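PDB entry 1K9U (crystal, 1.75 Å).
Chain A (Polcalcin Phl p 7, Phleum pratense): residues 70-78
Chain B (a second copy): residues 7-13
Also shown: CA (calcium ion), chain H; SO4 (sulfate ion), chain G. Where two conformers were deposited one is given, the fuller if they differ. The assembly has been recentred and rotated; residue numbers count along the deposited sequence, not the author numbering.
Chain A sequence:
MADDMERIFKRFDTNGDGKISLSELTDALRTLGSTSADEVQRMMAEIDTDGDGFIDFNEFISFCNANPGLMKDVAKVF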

# COMPACT_ATOMS: atom_id res chain seq x y z
N LEU A 70 4.55 4.22 -3.53
CA LEU A 70 4.13 3.09 -2.71
C LEU A 70 5.32 2.23 -2.35
O LEU A 70 5.44 1.77 -1.21
CB LEU A 70 3.08 2.25 -3.45
CG LEU A 70 1.71 2.89 -3.64
CD1 LEU A 70 0.76 1.89 -4.27
CD2 LEU A 70 1.16 3.36 -2.30
N MET A 71 6.20 2.00 -3.31
CA MET A 71 7.37 1.16 -3.05
C MET A 71 8.28 1.78 -1.99
O MET A 71 8.92 1.06 -1.23
CB MET A 71 8.13 0.90 -4.34
CG MET A 71 7.29 0.12 -5.35
SD MET A 71 6.54 -1.37 -4.64
CE MET A 71 4.99 -0.73 -4.05
N LYS A 72 8.33 3.11 -1.95
CA LYS A 72 9.13 3.80 -0.94
C LYS A 72 8.53 3.53 0.44
O LYS A 72 9.26 3.32 1.41
CB LYS A 72 9.17 5.31 -1.20
CG LYS A 72 10.09 5.72 -2.34
CD LYS A 72 10.26 7.24 -2.37
CE LYS A 72 11.22 7.66 -3.48
NZ LYS A 72 11.42 9.14 -3.49
N ASP A 73 7.20 3.54 0.52
CA ASP A 73 6.52 3.27 1.79
C ASP A 73 6.78 1.83 2.20
O ASP A 73 7.02 1.54 3.37
CB ASP A 73 5.01 3.48 1.67
CG ASP A 73 4.62 4.95 1.61
OD1 ASP A 73 5.17 5.74 2.39
OD2 ASP A 73 3.75 5.29 0.78
N VAL A 74 6.72 0.92 1.23
CA VAL A 74 6.94 -0.49 1.49
C VAL A 74 8.36 -0.74 2.00
O VAL A 74 8.59 -1.58 2.86
CB VAL A 74 6.71 -1.35 0.22
CG1 VAL A 74 7.00 -2.81 0.51
CG2 VAL A 74 5.27 -1.18 -0.26
N ALA A 75 9.31 0.02 1.45
CA ALA A 75 10.71 -0.12 1.85
C ALA A 75 10.91 0.31 3.29
O ALA A 75 11.90 -0.04 3.92
CB ALA A 75 11.60 0.70 0.92
N LYS A 76 9.96 1.09 3.82
CA LYS A 76 10.04 1.55 5.20
C LYS A 76 9.83 0.34 6.11
O LYS A 76 10.23 0.35 7.28
CB LYS A 76 8.95 2.59 5.50
CG LYS A 76 8.83 3.72 4.48
CD LYS A 76 10.13 4.49 4.31
CE LYS A 76 9.96 5.62 3.30
NZ LYS A 76 11.24 6.30 2.98
N VAL A 77 9.21 -0.69 5.55
CA VAL A 77 8.92 -1.92 6.28
C VAL A 77 9.75 -3.10 5.76
O VAL A 77 10.41 -3.78 6.54
CB VAL A 77 7.42 -2.28 6.15
CG1 VAL A 77 7.09 -3.49 7.01
CG2 VAL A 77 6.57 -1.09 6.54
N PHE A 78 9.70 -3.33 4.46
CA PHE A 78 10.45 -4.43 3.85
C PHE A 78 11.77 -3.92 3.29
O PHE A 78 12.08 -4.22 2.12
CB PHE A 78 9.64 -5.09 2.73
CG PHE A 78 8.32 -5.65 3.18
CD1 PHE A 78 7.24 -4.81 3.43
CD2 PHE A 78 8.16 -7.02 3.36
CE1 PHE A 78 6.02 -5.32 3.86
CE2 PHE A 78 6.94 -7.54 3.78
CZ PHE A 78 5.87 -6.69 4.03
OXT PHE A 78 12.50 -3.23 4.03
N ARG B 7 14.85 -7.51 -3.64
CA ARG B 7 14.92 -7.86 -2.23
C ARG B 7 13.52 -7.81 -1.61
O ARG B 7 13.18 -8.65 -0.78
CB ARG B 7 15.85 -6.91 -1.47
CG ARG B 7 17.31 -7.03 -1.85
CD ARG B 7 18.18 -6.33 -0.82
NE ARG B 7 18.16 -7.04 0.45
CZ ARG B 7 18.73 -6.61 1.57
NH1 ARG B 7 19.37 -5.44 1.58
NH2 ARG B 7 18.67 -7.34 2.67
N ILE B 8 12.73 -6.82 -2.00
CA ILE B 8 11.37 -6.71 -1.47
C ILE B 8 10.58 -7.92 -1.96
O ILE B 8 9.85 -8.55 -1.20
CB ILE B 8 10.68 -5.42 -1.94
CG1 ILE B 8 11.42 -4.20 -1.38
CG2 ILE B 8 9.22 -5.41 -1.47
CD1 ILE B 8 10.92 -2.87 -1.94
N PHE B 9 10.72 -8.24 -3.25
CA PHE B 9 10.02 -9.39 -3.81
C PHE B 9 10.34 -10.64 -3.00
O PHE B 9 9.45 -11.43 -2.68
CB PHE B 9 10.44 -9.62 -5.26
CG PHE B 9 9.74 -10.78 -5.92
CD1 PHE B 9 8.42 -10.65 -6.34
CD2 PHE B 9 10.39 -11.99 -6.09
CE1 PHE B 9 7.75 -11.72 -6.94
CE2 PHE B 9 9.73 -13.07 -6.69
CZ PHE B 9 8.42 -12.94 -7.11
N LYS B 10 11.62 -10.82 -2.70
CA LYS B 10 12.08 -11.97 -1.92
C LYS B 10 11.42 -12.03 -0.55
O LYS B 10 11.17 -13.11 -0.02
CB LYS B 10 13.60 -11.93 -1.77
CG LYS B 10 14.34 -12.34 -3.02
CD LYS B 10 14.05 -13.79 -3.35
CE LYS B 10 14.78 -14.23 -4.61
NZ LYS B 10 14.58 -15.68 -4.87
N ARG B 11 11.14 -10.86 0.02
CA ARG B 11 10.51 -10.79 1.34
C ARG B 11 9.06 -11.27 1.23
O ARG B 11 8.53 -11.89 2.16
CB ARG B 11 10.55 -9.36 1.89
CG ARG B 11 11.92 -8.88 2.34
CD ARG B 11 12.41 -9.63 3.58
NE ARG B 11 11.55 -9.40 4.74
CZ ARG B 11 11.48 -8.25 5.40
NH1 ARG B 11 12.21 -7.21 5.02
NH2 ARG B 11 10.67 -8.13 6.44
N PHE B 12 8.42 -10.98 0.10
CA PHE B 12 7.03 -11.39 -0.14
C PHE B 12 6.94 -12.87 -0.50
O PHE B 12 6.05 -13.58 -0.03
CB PHE B 12 6.41 -10.60 -1.29
CG PHE B 12 5.89 -9.24 -0.91
CD1 PHE B 12 6.75 -8.23 -0.50
CD2 PHE B 12 4.53 -8.97 -0.99
CE1 PHE B 12 6.26 -6.96 -0.19
CE2 PHE B 12 4.03 -7.70 -0.68
CZ PHE B 12 4.90 -6.70 -0.28
N ASP B 13 7.86 -13.32 -1.34
CA ASP B 13 7.89 -14.70 -1.81
C ASP B 13 8.51 -15.66 -0.80
O ASP B 13 9.64 -16.11 -0.97
CB ASP B 13 8.63 -14.77 -3.15
CG ASP B 13 8.65 -16.15 -3.75
OD1 ASP B 13 7.79 -16.98 -3.37
OD2 ASP B 13 9.51 -16.42 -4.61
CA CA H . 5.80 -18.06 -3.44
S SO4 G . 13.79 6.54 5.11
O1 SO4 G . 13.84 7.22 3.81
O2 SO4 G . 14.86 7.05 5.99
O3 SO4 G . 13.99 5.09 4.91
O4 SO4 G . 12.48 6.77 5.74
O HOH W 1 4.04 -19.45 -3.91

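Contacts between copies of a protein often rest on shape and apolar packing, with polar groups nearby that pair loosely or not at all. The meeting of the C-terminal segment of one Polcalcin Phl p 7 chain with a helix of its second copy illustrates the principle. At its centre lies Phe A78, the last residue of its chain, which gives up 112 Å² to the other stretch, more than any other residue here. Its CA-to-CB bond points toward the partner helix, and Phe B12 CE1 sits over one face of its ring, 4.0 Å from Phe A78 CD2. The two ring centroids are 4.9 Å apart with planes inclined at 32°, an oblique pairing that brings the rings close without aligning them.

Ile B8, one helical turn before Phe B12, extends this apolar surface. Its CG2 lies 4.2 Å from Phe A78 CB and 4.0 Å from Val A74 CG1, so a single methyl group serves both residues. Val A74 CG1 also approaches the edge of the Phe B12 ring, 4.3 Å from CE1. The backbone helps hold this arrangement: Phe A78 N donates a hydrogen bond to Val A74 O at 2.6 Å, tying together the two residues whose side chains meet Ile B8 and Phe B12.

Farther out, Arg B11 covers Phe A78 with both the base and the tip of its side chain. Its CB lies at the edge of the phenyl ring, 3.7 Å from Phe A78 CD2, while the folded side chain, with chi1 to chi3 all m, brings NH1 to 3.5 Å from Phe A78 CA. Phe A78 CB lies over one face of the guanidinium. The terminal carboxylate is near, but Phe A78 OXT and Arg B11 NH1 remain 4.1 Å apart, beyond a salt bridge. No hydrogen bond crosses between the stretches; even at its charged margin, the contact depends on packing.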